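PDB 4US5: luciferase-like monooxygenase from Streptomyces bottropensis, which probably acts as a flavin-utilising monooxygenase of the bacterial luciferase family, inserting or reducing molecular oxygen. Local coordinates for residues Val10-Val15 with Gly311-Ile316; Tyr40-Val45 with Gly72-Ser77; Leu97-Pro102 with Val158-Pro163; Tyr240-Leu245 with Arg256-Ala261. All blocks are in the same frame, centred on the assembly; numbering follows the deposited sequence.

Contact 1 of 4, residues Val10-Val15 with Gly311-Ile316. With NA (sodium ion), chain R; NA (sodium ion), chain M; NA (sodium ion), chain L.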
loop_
_atom_site.group_PDB
_atom_site.type_symbol
_atom_site.label_atom_id
_atom_site.label_comp_id
_atom_site.label_asym_id
_atom_site.label_seq_id
_atom_site.Cartn_x
_atom_site.Cartn_y
_atom_site.Cartn_z
ATOM N N VAL B 10 -11.157 14.884 -2.835
ATOM C CA VAL B 10 -9.787 14.651 -3.264
ATOM C C VAL B 10 -8.898 15.174 -2.156
ATOM O O VAL B 10 -8.939 16.372 -1.818
ATOM C CB VAL B 10 -9.503 15.331 -4.629
ATOM C CG1 VAL B 10 -8.085 15.074 -5.085
ATOM C CG2 VAL B 10 -10.491 14.827 -5.685
ATOM N N GLU B 11 -8.114 14.270 -1.571
ATOM C CA GLU B 11 -7.385 14.512 -0.369
ATOM C C GLU B 11 -5.876 14.442 -0.642
ATOM O O GLU B 11 -5.339 13.380 -0.938
ATOM C CB GLU B 11 -7.788 13.470 0.687
ATOM C CG GLU B 11 -6.841 13.353 1.911
ATOM C CD GLU B 11 -6.849 14.578 2.801
ATOM O OE1 GLU B 11 -6.596 15.702 2.319
ATOM O OE2 GLU B 11 -7.117 14.422 4.013
ATOM N N GLN B 12 -5.203 15.579 -0.523
ATOM C CA GLN B 12 -3.745 15.611 -0.621
ATOM C C GLN B 12 -3.055 15.555 0.754
ATOM O O GLN B 12 -1.846 15.426 0.844
ATOM C CB GLN B 12 -3.314 16.822 -1.443
ATOM C CG GLN B 12 -3.283 18.135 -0.712
ATOM C CD GLN B 12 -4.637 18.764 -0.434
ATOM O OE1 GLN B 12 -5.657 18.087 -0.255
ATOM N NE2 GLN B 12 -4.626 20.067 -0.264
ATOM N N ALA B 13 -3.865 15.569 1.814
ATOM C CA ALA B 13 -3.362 15.442 3.195
ATOM C C ALA B 13 -2.353 16.532 3.558
ATOM O O ALA B 13 -1.194 16.257 3.864
ATOM C CB ALA B 13 -2.799 14.067 3.441
ATOM N N PRO B 14 -2.812 17.779 3.546
ATOM C CA PRO B 14 -1.883 18.845 3.878
ATOM C C PRO B 14 -1.400 18.740 5.322
ATOM O O PRO B 14 -2.108 18.240 6.188
ATOM C CB PRO B 14 -2.698 20.120 3.629
ATOM C CG PRO B 14 -4.093 19.695 3.474
ATOM C CD PRO B 14 -4.175 18.253 3.285
ATOM N N VAL B 15 -0.178 19.190 5.550
ATOM C CA VAL B 15 0.381 19.256 6.899
ATOM C C VAL B 15 0.293 20.705 7.340
ATOM O O VAL B 15 0.721 21.630 6.610
ATOM C CB VAL B 15 1.831 18.788 6.919
ATOM C CG1 VAL B 15 2.346 18.730 8.363
ATOM C CG2 VAL B 15 1.947 17.399 6.254
ATOM N N GLY B 311 -14.942 16.914 -7.527
ATOM C CA GLY B 311 -13.896 16.412 -6.615
ATOM C C GLY B 311 -13.357 17.555 -5.735
ATOM O O GLY B 311 -12.644 18.449 -6.194
ATOM N N VAL B 312 -13.754 17.559 -4.483
ATOM C CA VAL B 312 -13.581 18.731 -3.640
ATOM C C VAL B 312 -12.321 18.638 -2.841
ATOM O O VAL B 312 -12.183 17.771 -1.928
ATOM C CB VAL B 312 -14.771 18.950 -2.695
ATOM C CG1 VAL B 312 -14.560 20.160 -1.799
ATOM C CG2 VAL B 312 -16.082 19.090 -3.499
ATOM N N VAL B 313 -11.423 19.553 -3.143
ATOM C CA VAL B 313 -10.112 19.653 -2.534
ATOM C C VAL B 313 -10.211 20.805 -1.528
ATOM O O VAL B 313 -10.976 21.775 -1.726
ATOM C CB VAL B 313 -9.046 20.004 -3.606
ATOM C CG1 VAL B 313 -7.670 20.145 -3.020
ATOM C CG2 VAL B 313 -9.034 18.968 -4.717
ATOM N N SER B 314 -9.427 20.718 -0.458
ATOM C CA SER B 314 -9.363 21.787 0.514
ATOM C C SER B 314 -7.928 22.038 1.013
ATOM O O SER B 314 -7.091 21.124 1.056
ATOM C CB SER B 314 -10.323 21.508 1.663
ATOM O OG SER B 314 -10.053 20.236 2.262
HETATM N N MSE B 315 -7.659 23.293 1.366
HETATM C CA MSE B 315 -6.383 23.703 1.951
HETATM C C MSE B 315 -6.734 24.513 3.175
HETATM O O MSE B 315 -6.561 25.718 3.198
HETATM C CB MSE B 315 -5.600 24.530 0.952
HETATM C CG MSE B 315 -4.833 23.670 -0.050
HETATM SE SE MSE B 315 -5.998 23.109 -1.505
HETATM C CE MSE B 315 -4.653 22.493 -2.794
ATOM N N ILE B 316 -7.241 23.831 4.205
ATOM C CA ILE B 316 -7.799 24.458 5.384
ATOM C C ILE B 316 -6.941 24.048 6.587
ATOM O O ILE B 316 -6.609 22.870 6.760
ATOM C CB ILE B 316 -9.275 24.048 5.574
ATOM C CG1 ILE B 316 -10.141 24.676 4.462
ATOM C CG2 ILE B 316 -9.787 24.459 6.926
ATOM C CD1 ILE B 316 -11.591 24.211 4.420
HETATM NA NA NA R . -8.216 18.134 0.055
HETATM NA NA NA M . -7.514 20.986 3.953
HETATM NA NA NA L . -5.500 15.398 6.081
HETATM O O HOH W 1 -4.699 18.063 6.944
HETATM O O HOH W 2 -6.429 20.140 6.232
#

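Contact 2 of 4, residues Tyr40-Val45 with Gly72-Ser77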
loop_
_atom_site.group_PDB
_atom_site.type_symbol
_atom_site.label_atom_id
_atom_site.label_comp_id
_atom_site.label_asym_id
_atom_site.label_seq_id
_atom_site.Cartn_x
_atom_site.Cartn_y
_atom_site.Cartn_z
ATOM N N TYR B 40 -20.994 11.391 -0.018
ATOM C CA TYR B 40 -20.036 11.648 -1.106
ATOM C C TYR B 40 -19.828 10.377 -1.936
ATOM O O TYR B 40 -19.903 9.253 -1.415
ATOM C CB TYR B 40 -18.710 12.207 -0.533
ATOM C CG TYR B 40 -18.776 13.658 -0.081
ATOM C CD1 TYR B 40 -19.407 14.025 1.080
ATOM C CD2 TYR B 40 -18.111 14.655 -0.802
ATOM C CE1 TYR B 40 -19.445 15.361 1.488
ATOM C CE2 TYR B 40 -18.135 15.985 -0.417
ATOM C CZ TYR B 40 -18.806 16.343 0.717
ATOM O OH TYR B 40 -18.855 17.640 1.121
ATOM N N GLU B 41 -19.560 10.540 -3.220
ATOM C CA GLU B 41 -19.440 9.415 -4.153
ATOM C C GLU B 41 -18.139 8.637 -4.018
ATOM O O GLU B 41 -18.154 7.404 -4.005
ATOM C CB GLU B 41 -19.546 9.864 -5.617
ATOM C CG GLU B 41 -20.807 10.586 -5.955
ATOM C CD GLU B 41 -22.054 9.748 -5.793
ATOM O OE1 GLU B 41 -21.994 8.510 -6.090
ATOM O OE2 GLU B 41 -23.045 10.331 -5.289
ATOM N N ARG B 42 -17.011 9.365 -3.974
ATOM C CA ARG B 42 -15.673 8.759 -3.900
ATOM C C ARG B 42 -14.732 9.629 -3.086
ATOM O O ARG B 42 -14.939 10.836 -2.938
ATOM C CB ARG B 42 -15.075 8.468 -5.281
ATOM C CG ARG B 42 -14.667 9.694 -6.112
ATOM C CD ARG B 42 -14.538 9.372 -7.593
ATOM N NE ARG B 42 -15.839 9.187 -8.251
ATOM C CZ ARG B 42 -16.219 8.089 -8.918
ATOM N NH1 ARG B 42 -15.443 7.008 -8.990
ATOM N NH2 ARG B 42 -17.402 8.064 -9.511
ATOM N N PHE B 43 -13.686 8.998 -2.584
ATOM C CA PHE B 43 -12.670 9.656 -1.786
ATOM C C PHE B 43 -11.345 9.284 -2.446
ATOM O O PHE B 43 -10.955 8.107 -2.452
ATOM C CB PHE B 43 -12.720 9.139 -0.358
ATOM C CG PHE B 43 -11.817 9.905 0.602
ATOM C CD1 PHE B 43 -10.458 9.624 0.678
ATOM C CD2 PHE B 43 -12.324 10.908 1.389
ATOM C CE1 PHE B 43 -9.648 10.324 1.528
ATOM C CE2 PHE B 43 -11.518 11.597 2.255
ATOM C CZ PHE B 43 -10.177 11.298 2.331
ATOM N N TRP B 44 -10.672 10.268 -3.022
ATOM C CA TRP B 44 -9.408 10.029 -3.654
ATOM C C TRP B 44 -8.263 10.560 -2.832
ATOM O O TRP B 44 -8.369 11.627 -2.222
ATOM C CB TRP B 44 -9.391 10.699 -5.026
ATOM C CG TRP B 44 -10.111 9.976 -6.083
ATOM C CD1 TRP B 44 -10.739 8.766 -5.986
ATOM C CD2 TRP B 44 -10.332 10.435 -7.408
ATOM N NE1 TRP B 44 -11.292 8.426 -7.184
ATOM C CE2 TRP B 44 -11.041 9.421 -8.094
ATOM C CE3 TRP B 44 -9.964 11.592 -8.105
ATOM C CZ2 TRP B 44 -11.457 9.550 -9.406
ATOM C CZ3 TRP B 44 -10.364 11.713 -9.434
ATOM C CH2 TRP B 44 -11.068 10.690 -10.076
ATOM N N VAL B 45 -7.141 9.861 -2.881
ATOM C CA VAL B 45 -5.922 10.272 -2.190
ATOM C C VAL B 45 -4.860 10.609 -3.255
ATOM O O VAL B 45 -4.570 9.765 -4.119
ATOM C CB VAL B 45 -5.401 9.165 -1.271
ATOM C CG1 VAL B 45 -4.132 9.609 -0.516
ATOM C CG2 VAL B 45 -6.469 8.746 -0.279
ATOM N N GLY B 72 -19.572 2.620 1.998
ATOM C CA GLY B 72 -20.276 2.911 0.732
ATOM C C GLY B 72 -19.498 3.739 -0.288
ATOM O O GLY B 72 -19.592 3.521 -1.471
ATOM N N ILE B 73 -18.763 4.708 0.196
ATOM C CA ILE B 73 -17.948 5.579 -0.673
ATOM C C ILE B 73 -16.926 4.754 -1.426
ATOM O O ILE B 73 -16.324 3.831 -0.876
ATOM C CB ILE B 73 -17.319 6.684 0.189
ATOM C CG1 ILE B 73 -16.837 7.882 -0.664
ATOM C CG2 ILE B 73 -16.200 6.151 1.077
ATOM C CD1 ILE B 73 -16.571 9.094 0.187
ATOM N N ARG B 74 -16.693 5.087 -2.687
ATOM C CA ARG B 74 -15.580 4.519 -3.415
ATOM C C ARG B 74 -14.276 5.161 -2.882
ATOM O O ARG B 74 -14.309 6.257 -2.324
ATOM C CB ARG B 74 -15.720 4.781 -4.908
ATOM C CG ARG B 74 -16.964 4.107 -5.534
ATOM C CD ARG B 74 -16.997 4.292 -7.041
ATOM N NE ARG B 74 -15.871 3.611 -7.652
ATOM C CZ ARG B 74 -15.798 2.287 -7.869
ATOM N NH1 ARG B 74 -16.834 1.487 -7.610
ATOM N NH2 ARG B 74 -14.697 1.766 -8.337
ATOM N N VAL B 75 -13.191 4.409 -2.933
ATOM C CA VAL B 75 -11.885 4.891 -2.431
ATOM C C VAL B 75 -10.853 4.595 -3.443
ATOM O O VAL B 75 -10.844 3.512 -4.080
ATOM C CB VAL B 75 -11.512 4.221 -1.092
ATOM C CG1 VAL B 75 -10.350 4.908 -0.453
ATOM C CG2 VAL B 75 -12.686 4.230 -0.125
ATOM N N GLY B 76 -9.950 5.546 -3.678
ATOM C CA GLY B 76 -8.934 5.334 -4.669
ATOM C C GLY B 76 -7.879 6.410 -4.736
ATOM O O GLY B 76 -7.803 7.290 -3.852
ATOM N N SER B 77 -7.052 6.310 -5.764
ATOM C CA SER B 77 -5.981 7.239 -6.016
ATOM C C SER B 77 -6.405 8.369 -6.921
ATOM O O SER B 77 -7.152 8.153 -7.886
ATOM C CB SER B 77 -4.807 6.533 -6.609
ATOM O OG SER B 77 -5.128 5.899 -7.852
HETATM O O HOH W 3 -20.093 5.634 -4.134
#

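Contact 3 of 4, residues Leu97-Pro102 with Val158-Pro163. With NA (sodium ion), chain P; NA (sodium ion), chain I.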
loop_
_atom_site.group_PDB
_atom_site.type_symbol
_atom_site.label_atom_id
_atom_site.label_comp_id
_atom_site.label_asym_id
_atom_site.label_seq_id
_atom_site.Cartn_x
_atom_site.Cartn_y
_atom_site.Cartn_z
ATOM N N LEU B 97 -5.947 -4.332 -3.678
ATOM C CA LEU B 97 -6.987 -3.502 -3.089
ATOM C C LEU B 97 -8.361 -3.988 -3.487
ATOM O O LEU B 97 -9.253 -4.088 -2.651
ATOM C CB LEU B 97 -6.783 -2.023 -3.463
ATOM C CG LEU B 97 -5.600 -1.315 -2.766
ATOM C CD1 LEU B 97 -5.262 -0.006 -3.444
ATOM C CD2 LEU B 97 -5.889 -1.057 -1.308
ATOM N N HIS B 98 -8.521 -4.291 -4.779
ATOM C CA HIS B 98 -9.810 -4.776 -5.291
ATOM C C HIS B 98 -10.188 -6.099 -4.625
ATOM O O HIS B 98 -11.357 -6.327 -4.332
ATOM C CB HIS B 98 -9.737 -4.896 -6.809
ATOM C CG HIS B 98 -10.902 -5.589 -7.432
ATOM N ND1 HIS B 98 -12.128 -4.980 -7.575
ATOM C CD2 HIS B 98 -11.008 -6.805 -8.026
ATOM C CE1 HIS B 98 -12.951 -5.802 -8.207
ATOM N NE2 HIS B 98 -12.299 -6.929 -8.472
ATOM N N ALA B 99 -9.205 -6.949 -4.351
ATOM C CA ALA B 99 -9.484 -8.246 -3.727
ATOM C C ALA B 99 -9.909 -8.084 -2.268
ATOM O O ALA B 99 -10.741 -8.850 -1.773
ATOM C CB ALA B 99 -8.275 -9.157 -3.851
ATOM N N LEU B 100 -9.419 -7.025 -1.599
ATOM C CA LEU B 100 -9.851 -6.670 -0.256
ATOM C C LEU B 100 -11.208 -5.945 -0.247
ATOM O O LEU B 100 -11.988 -6.112 0.693
ATOM C CB LEU B 100 -8.817 -5.771 0.402
ATOM C CG LEU B 100 -7.561 -6.440 0.925
ATOM C CD1 LEU B 100 -6.565 -5.377 1.381
ATOM C CD2 LEU B 100 -7.907 -7.351 2.089
ATOM N N TYR B 101 -11.475 -5.129 -1.289
ATOM C CA TYR B 101 -12.576 -4.167 -1.271
ATOM C C TYR B 101 -13.306 -4.236 -2.625
ATOM O O TYR B 101 -13.178 -3.349 -3.476
ATOM C CB TYR B 101 -12.017 -2.750 -1.004
ATOM C CG TYR B 101 -11.138 -2.654 0.243
ATOM C CD1 TYR B 101 -11.649 -2.906 1.505
ATOM C CD2 TYR B 101 -9.759 -2.395 0.129
ATOM C CE1 TYR B 101 -10.850 -2.827 2.640
ATOM C CE2 TYR B 101 -8.956 -2.328 1.240
ATOM C CZ TYR B 101 -9.492 -2.555 2.490
ATOM O OH TYR B 101 -8.694 -2.527 3.577
ATOM N N PRO B 102 -13.987 -5.364 -2.872
ATOM C CA PRO B 102 -14.475 -5.649 -4.182
ATOM C C PRO B 102 -15.343 -4.546 -4.772
ATOM O O PRO B 102 -16.302 -4.112 -4.176
ATOM C CB PRO B 102 -15.267 -6.982 -4.003
ATOM C CG PRO B 102 -15.380 -7.184 -2.539
ATOM C CD PRO B 102 -14.207 -6.480 -1.936
ATOM N N VAL B 158 -1.547 -11.882 -13.414
ATOM C CA VAL B 158 -1.422 -10.724 -12.572
ATOM C C VAL B 158 -2.186 -11.007 -11.281
ATOM O O VAL B 158 -3.427 -10.949 -11.241
ATOM C CB VAL B 158 -1.954 -9.471 -13.285
ATOM C CG1 VAL B 158 -1.838 -8.261 -12.392
ATOM C CG2 VAL B 158 -1.166 -9.251 -14.588
ATOM N N SER B 159 -1.443 -11.329 -10.232
ATOM C CA SER B 159 -2.035 -11.645 -8.952
ATOM C C SER B 159 -2.477 -10.419 -8.206
ATOM O O SER B 159 -1.912 -9.340 -8.369
ATOM C CB SER B 159 -1.026 -12.338 -8.047
ATOM O OG SER B 159 -0.436 -13.430 -8.660
ATOM N N PRO B 160 -3.485 -10.554 -7.357
ATOM C CA PRO B 160 -4.406 -11.656 -7.220
ATOM C C PRO B 160 -5.525 -11.520 -8.239
ATOM O O PRO B 160 -6.094 -10.424 -8.380
ATOM C CB PRO B 160 -4.946 -11.497 -5.810
ATOM C CG PRO B 160 -4.768 -10.051 -5.474
ATOM C CD PRO B 160 -3.702 -9.502 -6.335
ATOM N N ARG B 161 -5.852 -12.608 -8.922
ATOM C CA ARG B 161 -6.971 -12.620 -9.869
ATOM C C ARG B 161 -8.302 -12.679 -9.160
ATOM O O ARG B 161 -8.497 -13.486 -8.266
ATOM C CB ARG B 161 -6.872 -13.848 -10.795
ATOM C CG ARG B 161 -5.569 -13.961 -11.557
ATOM C CD ARG B 161 -5.564 -15.132 -12.558
ATOM N NE ARG B 161 -5.841 -16.410 -11.919
ATOM C CZ ARG B 161 -5.813 -17.586 -12.539
ATOM N NH1 ARG B 161 -5.514 -17.672 -13.831
ATOM N NH2 ARG B 161 -6.080 -18.692 -11.851
HETATM N N MSE B 162 -9.208 -11.790 -9.535
HETATM C CA MSE B 162 -10.591 -11.838 -9.115
HETATM C C MSE B 162 -11.410 -11.271 -10.256
HETATM O O MSE B 162 -10.900 -10.462 -11.050
HETATM C CB MSE B 162 -10.886 -10.957 -7.893
HETATM C CG MSE B 162 -10.242 -11.429 -6.577
HETATM SE SE MSE B 162 -10.920 -13.206 -6.065
HETATM C CE MSE B 162 -12.691 -12.716 -5.448
ATOM N N PRO B 163 -12.704 -11.625 -10.315
ATOM C CA PRO B 163 -13.581 -10.952 -11.279
ATOM C C PRO B 163 -13.574 -9.419 -11.099
ATOM O O PRO B 163 -13.597 -8.927 -9.968
ATOM C CB PRO B 163 -14.969 -11.522 -10.953
ATOM C CG PRO B 163 -14.692 -12.859 -10.317
ATOM C CD PRO B 163 -13.440 -12.613 -9.500
HETATM NA NA NA P . -12.534 -2.168 -7.380
HETATM NA NA NA I . 1.058 -14.423 -6.632
HETATM O O HOH W 4 -14.409 -1.027 -9.266
#

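Contact 4 of 4, residues Tyr240-Leu245 with Arg256-Ala261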
loop_
_atom_site.group_PDB
_atom_site.type_symbol
_atom_site.label_atom_id
_atom_site.label_comp_id
_atom_site.label_asym_id
_atom_site.label_seq_id
_atom_site.Cartn_x
_atom_site.Cartn_y
_atom_site.Cartn_z
ATOM N N TYR B 240 -10.309 30.972 4.344
ATOM C CA TYR B 240 -9.577 31.071 3.079
ATOM C C TYR B 240 -8.235 31.801 3.188
ATOM O O TYR B 240 -7.365 31.608 2.370
ATOM C CB TYR B 240 -10.469 31.821 2.062
ATOM C CG TYR B 240 -9.905 32.008 0.699
ATOM C CD1 TYR B 240 -9.357 30.942 -0.023
ATOM C CD2 TYR B 240 -9.997 33.255 0.059
ATOM C CE1 TYR B 240 -8.872 31.117 -1.309
ATOM C CE2 TYR B 240 -9.542 33.427 -1.246
ATOM C CZ TYR B 240 -8.989 32.364 -1.918
ATOM O OH TYR B 240 -8.512 32.563 -3.189
ATOM N N ALA B 241 -8.074 32.616 4.217
ATOM C CA ALA B 241 -6.859 33.398 4.388
ATOM C C ALA B 241 -5.598 32.526 4.475
ATOM O O ALA B 241 -4.538 32.899 3.985
ATOM C CB ALA B 241 -6.984 34.277 5.618
ATOM N N THR B 242 -5.720 31.363 5.110
ATOM C CA THR B 242 -4.664 30.352 5.102
ATOM C C THR B 242 -4.121 30.092 3.712
ATOM O O THR B 242 -2.896 30.112 3.475
ATOM C CB THR B 242 -5.218 29.031 5.688
ATOM O OG1 THR B 242 -5.453 29.214 7.078
ATOM C CG2 THR B 242 -4.291 27.834 5.457
ATOM N N HIS B 243 -5.025 29.864 2.771
ATOM C CA HIS B 243 -4.617 29.549 1.426
ATOM C C HIS B 243 -3.969 30.753 0.731
ATOM O O HIS B 243 -3.011 30.613 -0.026
ATOM C CB HIS B 243 -5.818 29.075 0.641
ATOM C CG HIS B 243 -5.470 28.129 -0.446
ATOM N ND1 HIS B 243 -6.418 27.415 -1.123
ATOM C CD2 HIS B 243 -4.276 27.744 -0.948
ATOM C CE1 HIS B 243 -5.826 26.644 -2.017
ATOM N NE2 HIS B 243 -4.524 26.793 -1.897
ATOM N N ARG B 244 -4.575 31.913 0.933
ATOM C CA ARG B 244 -4.070 33.135 0.373
ATOM C C ARG B 244 -2.614 33.357 0.821
ATOM O O ARG B 244 -1.748 33.690 -0.006
ATOM C CB ARG B 244 -4.949 34.296 0.792
ATOM C CG ARG B 244 -6.329 34.287 0.187
ATOM C CD ARG B 244 -7.183 35.410 0.733
ATOM N NE ARG B 244 -6.655 36.703 0.311
ATOM C CZ ARG B 244 -6.712 37.816 1.028
ATOM N NH1 ARG B 244 -7.294 37.837 2.213
ATOM N NH2 ARG B 244 -6.146 38.936 0.544
ATOM N N LEU B 245 -2.374 33.209 2.117
ATOM C CA LEU B 245 -1.017 33.443 2.689
ATOM C C LEU B 245 -0.054 32.370 2.232
ATOM O O LEU B 245 1.100 32.657 1.955
ATOM C CB LEU B 245 -1.066 33.487 4.211
ATOM C CG LEU B 245 0.283 33.679 4.938
ATOM C CD1 LEU B 245 0.968 34.944 4.455
ATOM C CD2 LEU B 245 0.081 33.712 6.445
ATOM N N ARG B 256 6.541 26.634 3.971
ATOM C CA ARG B 256 6.175 26.230 5.314
ATOM C C ARG B 256 4.836 25.513 5.315
ATOM O O ARG B 256 4.161 25.433 4.298
ATOM C CB ARG B 256 6.133 27.444 6.247
ATOM C CG ARG B 256 7.527 27.969 6.569
ATOM C CD ARG B 256 7.452 29.051 7.649
ATOM N NE ARG B 256 7.228 30.392 7.151
ATOM C CZ ARG B 256 6.822 31.441 7.878
ATOM N NH1 ARG B 256 6.530 31.352 9.173
ATOM N NH2 ARG B 256 6.685 32.593 7.279
ATOM N N LEU B 257 4.477 24.976 6.469
ATOM C CA LEU B 257 3.220 24.321 6.655
ATOM C C LEU B 257 2.075 25.321 6.482
ATOM O O LEU B 257 2.280 26.535 6.580
ATOM C CB LEU B 257 3.168 23.674 8.037
ATOM C CG LEU B 257 4.318 22.714 8.413
ATOM C CD1 LEU B 257 4.028 22.110 9.775
ATOM C CD2 LEU B 257 4.527 21.627 7.373
ATOM N N LEU B 258 0.852 24.810 6.217
ATOM C CA LEU B 258 -0.295 25.693 6.083
ATOM C C LEU B 258 -0.462 26.563 7.344
ATOM O O LEU B 258 -0.518 26.049 8.458
ATOM C CB LEU B 258 -1.590 24.916 5.827
ATOM C CG LEU B 258 -1.854 24.297 4.461
ATOM C CD1 LEU B 258 -3.337 23.872 4.383
ATOM C CD2 LEU B 258 -1.531 25.221 3.333
ATOM N N PRO B 259 -0.540 27.906 7.165
ATOM C CA PRO B 259 -0.650 28.779 8.348
ATOM C C PRO B 259 -2.067 28.849 8.969
ATOM O O PRO B 259 -3.087 28.662 8.269
ATOM C CB PRO B 259 -0.257 30.141 7.803
ATOM C CG PRO B 259 -0.641 30.110 6.357
ATOM C CD PRO B 259 -0.426 28.677 5.911
ATOM N N PRO B 260 -2.142 29.183 10.266
ATOM C CA PRO B 260 -3.461 29.311 10.902
ATOM C C PRO B 260 -4.242 30.472 10.321
ATOM O O PRO B 260 -3.640 31.467 9.898
ATOM C CB PRO B 260 -3.138 29.510 12.396
ATOM C CG PRO B 260 -1.662 29.495 12.537
ATOM C CD PRO B 260 -1.015 29.412 11.189
ATOM N N ALA B 261 -5.569 30.348 10.329
ATOM C CA ALA B 261 -6.443 31.308 9.679
ATOM C C ALA B 261 -6.278 32.731 10.233
ATOM O O ALA B 261 -6.165 33.688 9.473
ATOM C CB ALA B 261 -7.900 30.853 9.789
#

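Contact 1 of 4, residues Val10-Val15 with Gly311-Ile316
Closure of the TIM barrel is seen here, where the first strand, 6-11, runs beside the last, 309-313, and both segments then leave the sheet as loops that hold sodium ions. The strand part is joined by Val10 N, which donates to Val312 O over 3.2 Å at a nearly straight 168°, although the N-H reaches the carbonyl from above its plane. Next to this bond the valines cross obliquely, CB of Val10 lying 3.7 Å from CG2 of Val313. Past the strand ends Gln12 takes over. Its CG is folded in between the backbone N and C (chi1 81°), and a second bend at chi2 turns the amide toward the other loop. NE2 of Gln12 donates in the amide plane to Ser314 O at 3.0 Å, with the selenomethionine methyl CE of Met315 3.5 Å from NE2. OE1 of Gln12 binds one sodium at 2.6 Å, and Val10 O binds that ion at 2.7 Å, so both ends of the amide are held and its flip is fixed. Ser314 O binds a second sodium. Helix 319-332 covers one side, its Arg322 bonding Ser314 OG and forming a salt bridge with Glu11, while strand 221-229 packs against Val313 and Met315.

Contact 2 of 4, residues Tyr40-Val45 with Gly72-Ser77
The tight part of this contact is the parallel pairing of strands 42-45 and 74-81, the two strands of a right-handed beta-alpha-beta unit in the TIM barrel. The axes of 42-45 and 74-77 approach to 4.5 Å. Arg74 N donates to Glu41 O at 3.0 Å, in the carbonyl plane and on a lone pair; Phe43 N to Arg74 O, Gly76 N to Phe43 O and Val45 N to Gly76 O continue the zigzag. Ile73 leans across to the 40-45 segment, its CG1 anti to the backbone N (chi1 -162°) and 3.4 Å from Tyr40 O, while CD1 reaches CB of Tyr40 at 3.8 Å. On the side of Arg42, Arg74 and Trp44, each face of the indole is met near its rim, by CD of Arg42 3.1 Å above one and Ser77 O over the other. The two arginines run side by side with guanidinium planes 47° apart, NH1 of Arg42 3.7 Å from NE of Arg74; Asp106 forms salt bridges with both and Glu309 with Arg42, which probably offsets the repulsion. The loose side is confined to the Glu41 side chain, partly exposed and turned away, and to the corner where a water donates to Glu41 O at 2.6 Å and weakly to Gly72 O. Helix 59-68 packs on Phe43, Val45 and Val75, helix 21-38 covers Tyr40, Phe43 and Ile73, and strand 6-11 flanks strand 42-45.

Contact 3 of 4, residues Leu97-Pro102 with Val158-Pro163
His98, in the last turn of helix 87-100, is first to meet the loop 158-163. Its CG is anti to the backbone N (chi1 170°), which sends the imidazole toward the loop. NE2 of His98 donates to Pro163 O over 2.8 Å at 167°, and the acceptor lies at the ring edge, in its plane, while the N-H comes from above the carbonyl plane. ND1 of His98 binds a sodium ion at 2.8 Å, so the two nitrogens fix the ring's rotation; the proton on NE2 leaves ND1 to face the cation, consistent with a neutral imidazole. CD2 of His98 comes 4.2 Å from CB of the selenomethionine Met162, whose side chain crosses the histidine obliquely. Ala99 follows, its CB touching CG of Pro160 at 4.0 Å and CG of Met162 at 4.1 Å. Pro160 follows a cis peptide bond. At Tyr101 the chain leaves helical geometry, though its N still bonds to Leu97 O. Helix 59-68 lies behind Leu97 and Tyr101, Arg95 bonds Pro160 O, and at the dimer interface the second subunit packs Ala55 on Pro160 and Ala22 on Met162, while carbonyls of its His48, Glu51 and Asn54 share a sodium with Ser159 OG, bridging the subunits.

Contact 4 of 4, residues Tyr240-Leu245 with Arg256-Ala261
Thr242 straddles the Pro259 carbonyl: OG1 bonds the oxygen, and the methyl CG2 lies beside it and reaches Leu258 CB. OG1 of Thr242 is anti to the carbonyl carbon (chi1 -69°) and donates to Pro259 O at 2.7 Å, in the carbonyl plane with a C=O...donor angle of 158°. CG2 of Thr242, anti to the backbone N, is 3.2 Å from Pro259 O and 4.0 Å from CB of Leu258, and it also borders the Pro259 ring, which the threonine side chain crosses obliquely. The Pro259 carbonyl accepts the hydroxyl bond while its ring supplies the apolar surface. The contact is a helix-to-loop packing: helix 233-251 receives the connection that leads back along it to helix 261-268, with Pro260 in the N-cap position of that second helix. One turn after Thr242, Leu245 holds its CG anti to the backbone N (chi1 178°), and CD2 of Leu245 lies 3.7 Å from CG of Pro259, with CB of the same ring almost as near; these two side chains also cross obliquely. A lighter touch brings CB of Ala241 4.0 Å from Ala261 O. Leu263 of helix 261-268 rests against Leu245, and Leu258 bonds through its backbone to Val15 and Glu17.

Overall arrangement
From the N terminus, strand 6-11 leads into contact 1, whose partner comes only near the end of the chain, so its loop encloses the other three. Within it contacts 2, 3 and 4 follow in series without crossing. Contact 2 closes a short beta-alpha-beta loop, contact 3 joins the end of helix 87-100 to the loop before strand 167-172, and contact 4 folds the connection after helix 233-251 back on that helix. Contacts 1 and 2 share the barrel sheet, where strands 6-11 and 42-45 are neighbours; contact 1 also touches contact 4 through Val15 and Leu258. Contacts 3 and 4 lie on opposite sides of the chain's centre, about 40 Å apart between centres.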